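PDB 2WDC: sulfur oxidation protein soxB, which probably acts as a dimanganese hydrolase of the 5'-nucleotidase family that releases sulfate groups from a carrier protein during bacterial sulfur oxidation. Local coordinates for residues Thr362-Ser367 with Tyr533-Gly538; Ile416-Leu421 with Ile526-Ala531. All blocks are in the same frame, centred on the assembly; numbering follows the deposited sequence.

Contact 1: residues Thr362-Ser367 with Tyr533-Gly538. With TBU (tertiary-butyl alcohol), chain P.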
ATOM      1  N   THR A 362     -15.803   3.203 -19.488  1.00 19.89           N
ATOM      2  CA  THR A 362     -16.224   2.341 -20.594  1.00 17.55           C
ATOM      3  C   THR A 362     -15.413   1.047 -20.544  1.00 16.21           C
ATOM      4  O   THR A 362     -14.196   1.075 -20.354  1.00 20.67           O
ATOM      5  CB  THR A 362     -16.045   3.039 -21.953  1.00 24.75           C
ATOM      6  OG1 THR A 362     -16.751   4.286 -21.944  1.00 26.94           O
ATOM      7  CG2 THR A 362     -16.591   2.160 -23.084  1.00 26.17           C
ATOM      8  N   PRO A 363     -16.077  -0.104 -20.713  1.00 17.31           N
ATOM      9  CA  PRO A 363     -15.313  -1.351 -20.650  1.00 16.42           C
ATOM     10  C   PRO A 363     -14.297  -1.472 -21.772  1.00 18.35           C
ATOM     11  O   PRO A 363     -14.616  -1.228 -22.937  1.00 20.43           O
ATOM     12  CB  PRO A 363     -16.387  -2.428 -20.823  1.00 17.24           C
ATOM     13  CG  PRO A 363     -17.622  -1.804 -20.283  1.00 22.27           C
ATOM     14  CD  PRO A 363     -17.531  -0.343 -20.664  1.00 22.33           C
ATOM     15  N   LEU A 364     -13.085  -1.881 -21.414  1.00 14.03           N
ATOM     16  CA  LEU A 364     -12.029  -2.137 -22.385  1.00 15.64           C
ATOM     17  C   LEU A 364     -12.064  -3.617 -22.776  1.00 17.45           C
ATOM     18  O   LEU A 364     -11.830  -3.978 -23.938  1.00 17.73           O
ATOM     19  CB  LEU A 364     -10.650  -1.794 -21.804  1.00 14.69           C
ATOM     20  CG  LEU A 364     -10.379  -0.307 -21.561  1.00 21.41           C
ATOM     21  CD1 LEU A 364      -9.084  -0.111 -20.769  1.00 19.14           C
ATOM     22  CD2 LEU A 364     -10.307   0.430 -22.893  1.00 23.34           C
ATOM     23  N   ALA A 365     -12.330  -4.473 -21.789  1.00 14.96           N
ATOM     24  CA  ALA A 365     -12.385  -5.916 -22.004  1.00 14.04           C
ATOM     25  C   ALA A 365     -13.064  -6.531 -20.798  1.00 15.59           C
ATOM     26  O   ALA A 365     -13.228  -5.867 -19.777  1.00 18.35           O
ATOM     27  CB  ALA A 365     -10.975  -6.492 -22.143  1.00 13.14           C
ATOM     28  N   VAL A 366     -13.445  -7.796 -20.912  1.00 12.43           N
ATOM     29  CA  VAL A 366     -14.033  -8.511 -19.784  1.00 12.84           C
ATOM     30  C   VAL A 366     -13.031  -9.549 -19.301  1.00 12.23           C
ATOM     31  O   VAL A 366     -12.423 -10.250 -20.099  1.00 13.39           O
ATOM     32  CB  VAL A 366     -15.355  -9.195 -20.181  1.00 15.74           C
ATOM     33  CG1 VAL A 366     -15.803 -10.158 -19.072  1.00 16.34           C
ATOM     34  CG2 VAL A 366     -16.421  -8.149 -20.452  1.00 21.70           C
ATOM     35  N   SER A 367     -12.866  -9.666 -17.985  1.00 12.48           N
ATOM     36  CA  SER A 367     -11.976 -10.685 -17.448  1.00 13.26           C
ATOM     37  C   SER A 367     -12.820 -11.881 -17.032  1.00 13.09           C
ATOM     38  O   SER A 367     -13.791 -11.726 -16.293  1.00 14.96           O
ATOM     39  CB  SER A 367     -11.217 -10.170 -16.219  1.00 10.96           C
ATOM     40  OG  SER A 367     -10.342 -11.175 -15.748  1.00 14.99           O
ATOM     41  N   TYR A 533      -3.806  -3.628 -25.912  1.00 14.47           N
ATOM     42  CA  TYR A 533      -3.978  -5.070 -25.842  1.00 13.58           C
ATOM     43  C   TYR A 533      -5.411  -5.461 -25.495  1.00 18.11           C
ATOM     44  O   TYR A 533      -6.008  -6.312 -26.168  1.00 14.63           O
ATOM     45  CB  TYR A 533      -3.020  -5.651 -24.805  1.00 14.74           C
ATOM     46  CG  TYR A 533      -3.204  -7.128 -24.563  1.00 14.90           C
ATOM     47  CD1 TYR A 533      -2.802  -8.057 -25.514  1.00 13.68           C
ATOM     48  CD2 TYR A 533      -3.768  -7.594 -23.375  1.00 14.26           C
ATOM     49  CE1 TYR A 533      -2.952  -9.419 -25.295  1.00 15.82           C
ATOM     50  CE2 TYR A 533      -3.923  -8.947 -23.150  1.00 14.57           C
ATOM     51  CZ  TYR A 533      -3.513  -9.854 -24.111  1.00 14.33           C
ATOM     52  OH  TYR A 533      -3.650 -11.205 -23.888  1.00 20.23           O
ATOM     53  N   LEU A 534      -5.957  -4.861 -24.435  1.00 13.90           N
ATOM     54  CA  LEU A 534      -7.307  -5.194 -23.991  1.00 14.54           C
ATOM     55  C   LEU A 534      -8.379  -4.903 -25.042  1.00 14.75           C
ATOM     56  O   LEU A 534      -9.272  -5.725 -25.255  1.00 16.04           O
ATOM     57  CB  LEU A 534      -7.628  -4.497 -22.667  1.00 13.67           C
ATOM     58  CG  LEU A 534      -6.745  -4.945 -21.502  1.00 13.85           C
ATOM     59  CD1 LEU A 534      -7.056  -4.090 -20.261  1.00 14.10           C
ATOM     60  CD2 LEU A 534      -6.956  -6.438 -21.203  1.00 13.89           C
ATOM     61  N   ARG A 535      -8.289  -3.749 -25.700  1.00 15.47           N
ATOM     62  CA  ARG A 535      -9.249  -3.391 -26.762  1.00 16.40           C
ATOM     63  C   ARG A 535      -9.200  -4.439 -27.867  1.00 14.94           C
ATOM     64  O   ARG A 535     -10.226  -4.830 -28.425  1.00 18.92           O
ATOM     65  CB  ARG A 535      -8.874  -2.047 -27.398  1.00 18.41           C
ATOM     66  CG  ARG A 535      -9.086  -0.809 -26.547  1.00 29.70           C
ATOM     67  CD  ARG A 535      -8.400   0.381 -27.226  1.00 31.65           C
ATOM     68  NE  ARG A 535      -8.377   1.578 -26.390  1.00 33.13           N
ATOM     69  CZ  ARG A 535      -7.351   2.420 -26.316  1.00 29.19           C
ATOM     70  NH1 ARG A 535      -7.427   3.486 -25.526  1.00 30.45           N
ATOM     71  NH2 ARG A 535      -6.249   2.201 -27.026  1.00 30.47           N
ATOM     72  N   SER A 536      -7.994  -4.874 -28.198  1.00 14.43           N
ATOM     73  CA  SER A 536      -7.796  -5.864 -29.250  1.00 15.40           C
ATOM     74  C   SER A 536      -8.415  -7.222 -28.909  1.00 21.75           C
ATOM     75  O   SER A 536      -9.219  -7.754 -29.681  1.00 17.80           O
ATOM     76  CB  SER A 536      -6.305  -6.008 -29.589  1.00 17.14           C
ATOM     77  OG  SER A 536      -6.069  -7.062 -30.520  1.00 18.84           O
ATOM     78  N   VAL A 537      -8.049  -7.776 -27.755  1.00 18.24           N
ATOM     79  CA  VAL A 537      -8.536  -9.097 -27.350  1.00 17.55           C
ATOM     80  C   VAL A 537      -9.999  -9.184 -26.904  1.00 16.14           C
ATOM     81  O   VAL A 537     -10.629 -10.235 -27.065  1.00 18.31           O
ATOM     82  CB  VAL A 537      -7.579  -9.802 -26.366  1.00 18.74           C
ATOM     83  CG1 VAL A 537      -6.171  -9.874 -26.946  1.00 21.31           C
ATOM     84  CG2 VAL A 537      -7.565  -9.087 -25.025  1.00 18.29           C
ATOM     85  N   GLY A 538     -10.530  -8.118 -26.310  1.00 15.14           N
ATOM     86  CA  GLY A 538     -11.917  -8.081 -25.874  1.00 13.75           C
ATOM     87  C   GLY A 538     -12.213  -8.837 -24.584  1.00 12.32           C
ATOM     88  O   GLY A 538     -13.021  -8.386 -23.782  1.00 15.18           O
TER
HETATM   89  O   TBU P1589      -3.518  -7.275 -31.338  1.00 25.19           O
HETATM   90  C   TBU P1589      -2.600  -7.659 -30.297  1.00 31.65           C
HETATM   91  C1  TBU P1589      -2.684  -6.642 -29.154  1.00 35.69           C
HETATM   92  C2  TBU P1589      -3.001  -9.041 -29.781  1.00 35.24           C
HETATM   93  C3  TBU P1589      -1.176  -7.668 -30.853  1.00 23.28           C

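Contact 2: residues Ile416-Leu421 with Ile526-Ala531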
ATOM      1  N   ILE A 416     -12.916  -4.632 -17.288  1.00 13.72           N
ATOM      2  CA  ILE A 416     -11.726  -3.849 -16.941  1.00 12.15           C
ATOM      3  C   ILE A 416     -11.889  -2.490 -17.617  1.00 16.05           C
ATOM      4  O   ILE A 416     -12.171  -2.424 -18.818  1.00 14.05           O
ATOM      5  CB  ILE A 416     -10.440  -4.530 -17.445  1.00 10.19           C
ATOM      6  CG1 ILE A 416     -10.295  -5.946 -16.876  1.00 12.56           C
ATOM      7  CG2 ILE A 416      -9.199  -3.683 -17.138  1.00 12.70           C
ATOM      8  CD1 ILE A 416      -9.179  -6.755 -17.550  1.00 15.68           C
ATOM      9  N   THR A 417     -11.678  -1.419 -16.857  1.00 13.96           N
ATOM     10  CA  THR A 417     -11.826  -0.050 -17.366  1.00 14.04           C
ATOM     11  C   THR A 417     -10.519   0.717 -17.247  1.00 13.46           C
ATOM     12  O   THR A 417      -9.562   0.244 -16.618  1.00 12.08           O
ATOM     13  CB  THR A 417     -12.876   0.710 -16.547  1.00 15.57           C
ATOM     14  OG1 THR A 417     -12.373   0.897 -15.214  1.00 14.24           O
ATOM     15  CG2 THR A 417     -14.203  -0.065 -16.503  1.00 18.21           C
ATOM     16  N   TRP A 418     -10.498   1.930 -17.801  1.00 12.33           N
ATOM     17  CA  TRP A 418      -9.316   2.785 -17.674  1.00 13.13           C
ATOM     18  C   TRP A 418      -9.085   3.121 -16.197  1.00 12.80           C
ATOM     19  O   TRP A 418      -7.943   3.224 -15.757  1.00 11.51           O
ATOM     20  CB  TRP A 418      -9.495   4.081 -18.475  1.00 14.99           C
ATOM     21  CG  TRP A 418      -8.853   4.032 -19.821  1.00 13.33           C
ATOM     22  CD1 TRP A 418      -9.487   3.904 -21.031  1.00 19.08           C
ATOM     23  CD2 TRP A 418      -7.452   4.119 -20.111  1.00 14.89           C
ATOM     24  NE1 TRP A 418      -8.567   3.920 -22.050  1.00 18.00           N
ATOM     25  CE2 TRP A 418      -7.310   4.052 -21.519  1.00 17.06           C
ATOM     26  CE3 TRP A 418      -6.306   4.300 -19.326  1.00 15.12           C
ATOM     27  CZ2 TRP A 418      -6.068   4.135 -22.153  1.00 15.78           C
ATOM     28  CZ3 TRP A 418      -5.075   4.383 -19.956  1.00 17.41           C
ATOM     29  CH2 TRP A 418      -4.967   4.306 -21.357  1.00 17.09           C
ATOM     30  N   ASP A 419     -10.164   3.271 -15.435  1.00 11.52           N
ATOM     31  CA  ASP A 419     -10.018   3.581 -14.015  1.00 10.23           C
ATOM     32  C   ASP A 419      -9.270   2.461 -13.302  1.00 11.05           C
ATOM     33  O   ASP A 419      -8.432   2.728 -12.431  1.00 12.02           O
ATOM     34  CB  ASP A 419     -11.350   3.902 -13.339  1.00 13.09           C
ATOM     35  CG  ASP A 419     -11.169   4.722 -12.067  1.00 15.06           C
ATOM     36  OD1 ASP A 419     -10.434   5.735 -12.107  1.00 13.60           O
ATOM     37  OD2 ASP A 419     -11.718   4.321 -11.021  1.00 16.91           O
ATOM     38  N   HIS A 420      -9.516   1.217 -13.720  1.00 10.64           N
ATOM     39  CA  HIS A 420      -8.763   0.078 -13.186  1.00 10.94           C
ATOM     40  C   HIS A 420      -7.305   0.161 -13.653  1.00 11.03           C
ATOM     41  O   HIS A 420      -6.376  -0.104 -12.882  1.00  9.42           O
ATOM     42  CB  HIS A 420      -9.346  -1.249 -13.691  1.00 12.07           C
ATOM     43  CG  HIS A 420     -10.703  -1.564 -13.146  1.00 11.68           C
ATOM     44  ND1 HIS A 420     -11.722  -2.043 -13.943  1.00 13.60           N
ATOM     45  CD2 HIS A 420     -11.203  -1.507 -11.889  1.00 13.31           C
ATOM     46  CE1 HIS A 420     -12.796  -2.257 -13.202  1.00 13.39           C
ATOM     47  NE2 HIS A 420     -12.510  -1.935 -11.950  1.00 14.10           N
ATOM     48  N   LEU A 421      -7.089   0.477 -14.931  1.00 10.80           N
ATOM     49  CA  LEU A 421      -5.718   0.550 -15.425  1.00 11.00           C
ATOM     50  C   LEU A 421      -4.916   1.565 -14.612  1.00 10.47           C
ATOM     51  O   LEU A 421      -3.757   1.317 -14.291  1.00  9.82           O
ATOM     52  CB  LEU A 421      -5.667   0.911 -16.912  1.00 13.16           C
ATOM     53  CG  LEU A 421      -6.234  -0.137 -17.877  1.00 11.21           C
ATOM     54  CD1 LEU A 421      -5.869   0.278 -19.310  1.00 11.16           C
ATOM     55  CD2 LEU A 421      -5.706  -1.528 -17.562  1.00 10.47           C
ATOM     56  N   ILE A 526       2.868   2.421 -19.744  1.00 11.14           N
ATOM     57  CA  ILE A 526       2.426   1.033 -19.693  1.00  9.05           C
ATOM     58  C   ILE A 526       0.913   0.923 -19.901  1.00 10.87           C
ATOM     59  O   ILE A 526       0.444  -0.024 -20.541  1.00 11.86           O
ATOM     60  CB  ILE A 526       2.875   0.344 -18.378  1.00 10.49           C
ATOM     61  CG1 ILE A 526       2.483  -1.142 -18.375  1.00 10.28           C
ATOM     62  CG2 ILE A 526       2.244   1.048 -17.165  1.00 12.45           C
ATOM     63  CD1 ILE A 526       3.099  -1.976 -19.478  1.00 13.55           C
ATOM     64  N   TYR A 527       0.149   1.859 -19.350  1.00  9.76           N
ATOM     65  CA  TYR A 527      -1.307   1.791 -19.485  1.00 11.04           C
ATOM     66  C   TYR A 527      -1.798   1.941 -20.929  1.00 12.54           C
ATOM     67  O   TYR A 527      -2.836   1.389 -21.286  1.00 13.22           O
ATOM     68  CB  TYR A 527      -2.056   2.691 -18.488  1.00 12.57           C
ATOM     69  CG  TYR A 527      -1.482   4.080 -18.324  1.00 10.33           C
ATOM     70  CD1 TYR A 527      -1.619   5.033 -19.325  1.00 13.61           C
ATOM     71  CD2 TYR A 527      -0.877   4.469 -17.132  1.00 11.69           C
ATOM     72  CE1 TYR A 527      -1.135   6.325 -19.161  1.00 13.97           C
ATOM     73  CE2 TYR A 527      -0.412   5.765 -16.951  1.00 10.83           C
ATOM     74  CZ  TYR A 527      -0.533   6.681 -17.970  1.00 12.90           C
ATOM     75  OH  TYR A 527      -0.034   7.953 -17.798  1.00 15.13           O
ATOM     76  N   GLU A 528      -1.019   2.622 -21.770  1.00 11.08           N
ATOM     77  CA  GLU A 528      -1.371   2.734 -23.191  1.00 11.48           C
ATOM     78  C   GLU A 528      -1.186   1.372 -23.868  1.00 12.10           C
ATOM     79  O   GLU A 528      -2.005   0.951 -24.701  1.00 13.34           O
ATOM     80  CB  GLU A 528      -0.507   3.801 -23.875  1.00 11.69           C
ATOM     81  CG  GLU A 528      -0.789   5.205 -23.357  0.65 16.09           C
ATOM     82  CD  GLU A 528      -2.223   5.666 -23.600  0.65 17.77           C
ATOM     83  OE1 GLU A 528      -2.925   5.072 -24.453  0.65 19.21           O
ATOM     84  OE2 GLU A 528      -2.641   6.652 -22.955  0.65 24.61           O
ATOM     85  N   VAL A 529      -0.133   0.658 -23.488  1.00 11.33           N
ATOM     86  CA  VAL A 529       0.125  -0.676 -24.014  1.00 10.04           C
ATOM     87  C   VAL A 529      -1.006  -1.613 -23.578  1.00 13.17           C
ATOM     88  O   VAL A 529      -1.521  -2.415 -24.371  1.00 12.39           O
ATOM     89  CB  VAL A 529       1.497  -1.201 -23.533  1.00 12.36           C
ATOM     90  CG1 VAL A 529       1.728  -2.643 -23.972  1.00 14.11           C
ATOM     91  CG2 VAL A 529       2.627  -0.286 -24.022  1.00 15.26           C
ATOM     92  N   LEU A 530      -1.385  -1.521 -22.307  1.00 12.04           N
ATOM     93  CA  LEU A 530      -2.452  -2.371 -21.792  1.00 11.50           C
ATOM     94  C   LEU A 530      -3.789  -2.092 -22.464  1.00 11.70           C
ATOM     95  O   LEU A 530      -4.506  -3.025 -22.820  1.00 12.38           O
ATOM     96  CB  LEU A 530      -2.577  -2.221 -20.281  1.00 11.13           C
ATOM     97  CG  LEU A 530      -1.326  -2.704 -19.547  1.00 11.87           C
ATOM     98  CD1 LEU A 530      -1.446  -2.389 -18.078  1.00 10.71           C
ATOM     99  CD2 LEU A 530      -1.120  -4.210 -19.758  1.00 19.38           C
ATOM    100  N   ALA A 531      -4.148  -0.822 -22.616  1.00 12.95           N
ATOM    101  CA  ALA A 531      -5.413  -0.506 -23.273  1.00 12.18           C
ATOM    102  C   ALA A 531      -5.411  -1.031 -24.712  1.00 13.19           C
ATOM    103  O   ALA A 531      -6.413  -1.571 -25.173  1.00 16.04           O
ATOM    104  CB  ALA A 531      -5.699   0.990 -23.235  1.00 14.58           C
TER

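Contact 1: residues Thr362-Ser367 with Tyr533-Gly538
L534, on the last turn of helix 526-537, meets segment 362-367 through its CB, which rests against two side chains at once: L364 CB at 4.1 Å and the methyl of A365, where CB to CB is 3.9 Å. Farther out the side chain also touches I416, V540 and L421, placing it between the sheet strands and helix 418-425. Its carbonyl brings two acceptors together, L364 O and L534 O at 3.4 Å, with no bond between them; L534 O instead takes the helical bond from G538 N at 2.9 Å. R535 follows at the outer margin. With CG anti to its own carbonyl carbon (chi1 -71°) and the chain extended as far as NE, it runs alongside L364, pointing the same way, and R535 CG touches L364 CD2 at 4.0 Å. S536 faces away from the strand; its OG is hydrogen-bonded to the oxygen of a tertiary-butyl alcohol molecule (OG to O 2.7 Å), whose methyl carbon C1 approaches Y533. V537 CG2 lies over one face of the Y533 ring, offset toward its rim. G538 ends the helix with positive phi (77°), and its carbonyl then reaches the strand: V366 N donates to G538 O at 3.0 Å in a fairly straight bond (155° at the hydrogen), coming from somewhat outside the carbonyl plane. A365 CA also lies 3.1 Å from G538 O, a bent CA-H...O contact. Just beyond, V366 is backbone-bonded to V540. This is a helix that ends at a glycine of positive phi, from which the chain passes directly into strand 539-540, parallel to strand 365-367 at the edge of a three-stranded mixed sheet.

Contact 2: residues Ile416-Leu421 with Ile526-Ala531
W418 and Y527 make the aromatic part of this contact. Atom CZ3 of the W418 indole meets Y527 CD1 at 3.6 Å, the tyrosine atom lying at the indole edge and near its plane. The planes are 70° apart with the six-membered ring centroids 5.9 Å from each other, an oblique pairing in which the side chains cross at about a right angle. Y527 gets there by an uncommon torsion for a helix: CG sits between the backbone N and the carbonyl carbon (chi1 44°), which brings CD1 up to the CZ3 edge of the indole. Y422 lies against both rings, meeting Y527 edge-to-face.

Apolar packing does the rest. The methyl of A531 presses close to the indole, CB to W418 CZ2 being 3.3 Å, while L421 CD1 covers one indole face toward its rim. L421 drops between the helices: its CD1 is 4.0 Å from A531 CB, its CD2 4.2 Å from L530 CB, and its CB 4.3 Å from Y527 CB. Cutting W418 back to an alanine is likely to open a gap beside A531 CB and L421 CD1 and to take one support from the edge of Y527.

No hydrogen bond joins the two segments; the polar work is within 416-421. H420 N donates to T417 OG1 at 3.2 Å (156° at the hydrogen), and T417 N returns a bond to H420 ND1 at 3.0 Å, approaching from outside the imidazole plane. This reciprocal pair is a capping box, with T417 as N-cap of helix 418-425. The whole is helix-to-helix packing in a buried core, where the capped first turn of helix 418-425 meets the first turns of helix 526-537, with W381 of helix 380-392 also touching L421 and L530.

Overall arrangement
Contacts 1 and 2 lie about 9 Å apart, centre to centre, and share helix 526-537: its first turns serve contact 2, its last turn contact 1. Strand pairing joins their other halves, since A365 O to I416 N and L364 N to I416 O, each at 2.8 Å, are probable hydrogen bonds. L364 CD1 also packs on L421 CD1 at 3.6 Å, and R535 NH1 lies 3.7 Å from W418 NE1, so side chains of the two contacts touch directly. Along the sequence, the segments of contact 2 fall between those of contact 1. Both are away from the manganese-binding residues. Their centres lie on the same side of the chain's centre, about 26 Å and 20 Å from it.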